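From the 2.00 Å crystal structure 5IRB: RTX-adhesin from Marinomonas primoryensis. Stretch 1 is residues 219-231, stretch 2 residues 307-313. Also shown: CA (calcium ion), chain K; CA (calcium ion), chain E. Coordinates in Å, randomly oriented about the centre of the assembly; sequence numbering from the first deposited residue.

Stretch 1 (219-231) VNAITSDDVINAS
Stretch 2 (307-313) SSTHTVD

The two stretches pair as parallel strands, Val227 with Thr311 (CA-CA 4.9 Å) and Ile228 with Val312 (CA-CA 4.6 Å), and bury 532 Å² in all. Ile228, His310 and Asp313 cover the most surface.

Ile228, extended at phi/psi -89/116, uses both backbone polar groups in the ladder. Its N donates to Thr311 O at 2.9 Å, and its O accepts from Asp313 N at 2.7 Å with a nearly straight N-H...O angle of 173°. One residue thus bridges two positions of the partner strand, as parallel pairing requires. A weak bond from Thr311 N to Asp226 O (3.4 Å, 169°) extends the ladder backward, and Val227 CA lies 3.3 Å from Thr311 O. The Ile228 side chain (m, chi2 -71°) shares a sheet face with Val312 (t); Val227 (t) and Thr311 (p) occupy the other, with Val227 CG2 3.4 Å from Thr311 OG1.

His310 (phi/psi -147/171, chi1 p, chi2 -84°) points toward stretch 1 and is buried. Ile222 (m, chi2 -53°) covers one face of its ring, CG2 standing 4.2 Å from the centroid and 13° off the normal, while Ile228 CG1 approaches His310 CD2 obliquely at 3.8 Å. Ile222 CG1 also packs 3.5 Å from His310 CB.

Asp313 (chi1 t) closes the register opposite Asn229, its CB 4.2 Å from Val227 CG1.

Before the ladder, a type I turn runs from Thr223 to Asp226, with Asp226 N bonded to Thr223 O at 3.1 Å. Asp226 (phi/psi 68/26, t) then joins the stretches through calcium: its OD1 and OD2 each bind the chain E ion at 2.4 Å, and Thr309 O binds that ion at 2.3 Å. Asp226 OD1 also accepts from Ile222 N at 2.8 Å, tying the metal ligand to the residue that covers the histidine.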

# COMPACT_ATOMS: atom_id res chain seq x y z
N VAL A 219 -11.61 48.69 -6.08
CA VAL A 219 -12.65 49.25 -6.93
C VAL A 219 -12.24 50.68 -7.32
O VAL A 219 -11.92 51.50 -6.45
CB VAL A 219 -14.03 49.28 -6.22
CG1 VAL A 219 -15.12 49.83 -7.14
CG2 VAL A 219 -14.40 47.87 -5.67
N ASN A 220 -12.30 50.99 -8.61
CA ASN A 220 -11.98 52.33 -9.07
C ASN A 220 -13.07 53.32 -8.66
O ASN A 220 -14.11 52.93 -8.14
CB ASN A 220 -11.80 52.36 -10.59
CG ASN A 220 -10.69 51.44 -11.06
OD1 ASN A 220 -9.66 51.30 -10.39
ND2 ASN A 220 -10.91 50.77 -12.19
N ALA A 221 -12.82 54.59 -8.92
CA ALA A 221 -13.79 55.65 -8.71
C ALA A 221 -15.09 55.34 -9.44
O ALA A 221 -15.08 54.75 -10.53
CB ALA A 221 -13.20 57.00 -9.19
N ILE A 222 -16.20 55.70 -8.82
CA ILE A 222 -17.51 55.47 -9.42
C ILE A 222 -17.82 56.65 -10.33
O ILE A 222 -18.21 57.72 -9.86
CB ILE A 222 -18.59 55.30 -8.35
CG1 ILE A 222 -18.15 54.27 -7.29
CG2 ILE A 222 -19.94 54.96 -8.98
CD1 ILE A 222 -17.70 52.95 -7.86
N THR A 223 -17.65 56.43 -11.63
CA THR A 223 -17.41 57.49 -12.62
C THR A 223 -16.15 58.29 -12.26
O THR A 223 -15.55 58.08 -11.19
CB THR A 223 -18.62 58.45 -12.77
OG1 THR A 223 -18.83 59.17 -11.54
CG2 THR A 223 -19.89 57.67 -13.13
N SER A 224 -15.73 59.19 -13.14
CA SER A 224 -14.40 59.80 -13.03
C SER A 224 -14.19 60.64 -11.75
O SER A 224 -13.08 60.72 -11.21
CB SER A 224 -14.11 60.66 -14.26
OG SER A 224 -15.29 61.29 -14.69
N ASP A 225 -15.25 61.27 -11.26
CA ASP A 225 -15.14 62.07 -10.04
C ASP A 225 -15.69 61.38 -8.79
O ASP A 225 -15.72 61.99 -7.72
CB ASP A 225 -15.86 63.42 -10.24
CG ASP A 225 -17.37 63.28 -10.36
OD1 ASP A 225 -17.93 62.18 -10.22
OD2 ASP A 225 -18.02 64.31 -10.60
N ASP A 226 -16.10 60.12 -8.92
CA ASP A 226 -16.51 59.29 -7.79
C ASP A 226 -17.83 59.83 -7.19
O ASP A 226 -18.13 59.62 -6.02
CB ASP A 226 -15.41 59.22 -6.72
CG ASP A 226 -15.52 58.01 -5.83
OD1 ASP A 226 -15.91 56.91 -6.31
OD2 ASP A 226 -15.20 58.16 -4.63
N VAL A 227 -18.60 60.51 -8.04
CA VAL A 227 -19.90 61.08 -7.67
C VAL A 227 -20.96 60.75 -8.72
O VAL A 227 -20.75 60.97 -9.91
CB VAL A 227 -19.82 62.63 -7.51
CG1 VAL A 227 -21.18 63.21 -7.11
CG2 VAL A 227 -18.72 63.03 -6.53
N ILE A 228 -22.12 60.26 -8.30
CA ILE A 228 -23.21 59.98 -9.23
C ILE A 228 -24.10 61.21 -9.41
O ILE A 228 -24.73 61.65 -8.46
CB ILE A 228 -24.08 58.79 -8.74
CG1 ILE A 228 -23.27 57.49 -8.72
CG2 ILE A 228 -25.35 58.67 -9.57
CD1 ILE A 228 -22.95 56.95 -10.10
N ASN A 229 -24.16 61.76 -10.62
CA ASN A 229 -25.05 62.89 -10.88
C ASN A 229 -26.44 62.41 -11.30
O ASN A 229 -26.65 61.20 -11.47
CB ASN A 229 -24.45 63.84 -11.95
CG ASN A 229 -24.22 63.16 -13.30
OD1 ASN A 229 -24.99 62.31 -13.73
ND2 ASN A 229 -23.14 63.54 -13.97
N ALA A 230 -27.39 63.34 -11.44
CA ALA A 230 -28.74 63.01 -11.89
C ALA A 230 -28.70 62.21 -13.20
O ALA A 230 -29.39 61.20 -13.38
CB ALA A 230 -29.57 64.27 -12.05
N SER A 231 -27.85 62.68 -14.10
CA SER A 231 -27.71 62.10 -15.43
C SER A 231 -27.12 60.69 -15.44
O SER A 231 -27.65 59.79 -16.09
CB SER A 231 -26.87 63.05 -16.28
OG SER A 231 -26.20 62.36 -17.32
N SER A 307 -13.50 47.03 -1.02
CA SER A 307 -14.64 47.80 -0.55
C SER A 307 -14.64 49.18 -1.22
O SER A 307 -13.58 49.72 -1.52
CB SER A 307 -14.60 47.92 0.97
OG SER A 307 -14.93 46.67 1.58
N SER A 308 -15.83 49.72 -1.51
CA SER A 308 -15.94 50.96 -2.27
C SER A 308 -16.98 51.86 -1.63
O SER A 308 -17.95 51.38 -1.07
CB SER A 308 -16.34 50.71 -3.72
OG SER A 308 -16.46 51.94 -4.44
N THR A 309 -16.75 53.17 -1.75
CA THR A 309 -17.70 54.18 -1.34
C THR A 309 -17.78 55.25 -2.42
O THR A 309 -16.79 55.54 -3.08
CB THR A 309 -17.29 54.87 -0.02
OG1 THR A 309 -15.94 55.35 -0.13
CG2 THR A 309 -17.39 53.88 1.16
N HIS A 310 -18.96 55.82 -2.60
CA HIS A 310 -19.09 57.00 -3.46
C HIS A 310 -20.18 57.89 -2.91
O HIS A 310 -20.90 57.51 -1.99
CB HIS A 310 -19.39 56.59 -4.91
CG HIS A 310 -20.67 55.86 -5.07
ND1 HIS A 310 -20.80 54.49 -4.88
CD2 HIS A 310 -21.93 56.29 -5.41
CE1 HIS A 310 -22.03 54.12 -5.10
NE2 HIS A 310 -22.75 55.19 -5.41
N THR A 311 -20.29 59.10 -3.48
CA THR A 311 -21.34 60.03 -3.14
C THR A 311 -22.28 60.29 -4.33
O THR A 311 -21.99 59.90 -5.47
CB THR A 311 -20.75 61.35 -2.60
OG1 THR A 311 -19.85 61.89 -3.58
CG2 THR A 311 -19.94 61.09 -1.33
N VAL A 312 -23.42 60.91 -4.03
CA VAL A 312 -24.54 61.08 -4.96
C VAL A 312 -25.05 62.53 -5.01
O VAL A 312 -25.31 63.13 -3.96
CB VAL A 312 -25.75 60.18 -4.57
CG1 VAL A 312 -26.94 60.42 -5.49
CG2 VAL A 312 -25.36 58.71 -4.55
N ASP A 313 -25.20 63.08 -6.21
CA ASP A 313 -25.74 64.43 -6.34
C ASP A 313 -26.53 64.61 -7.64
O ASP A 313 -27.76 64.47 -7.66
CB ASP A 313 -24.60 65.44 -6.27
CG ASP A 313 -25.11 66.85 -6.21
OD1 ASP A 313 -26.30 67.05 -5.88
OD2 ASP A 313 -24.30 67.77 -6.48
CA CA K . -19.61 61.49 -11.86
CA CA E . -14.91 55.82 -4.38
O HOH W 1 -12.62 51.71 -3.59
O HOH W 2 -10.74 49.66 -3.37
O HOH W 3 -15.15 53.64 -5.65
O HOH W 4 -18.08 61.76 -13.80
O HOH W 5 -20.40 63.69 -11.87
O HOH W 6 -17.19 60.81 -3.61
O HOH W 7 -14.09 53.81 -3.09
O HOH W 8 -14.23 56.52 -2.11
O HOH W 9 -12.56 56.10 -5.31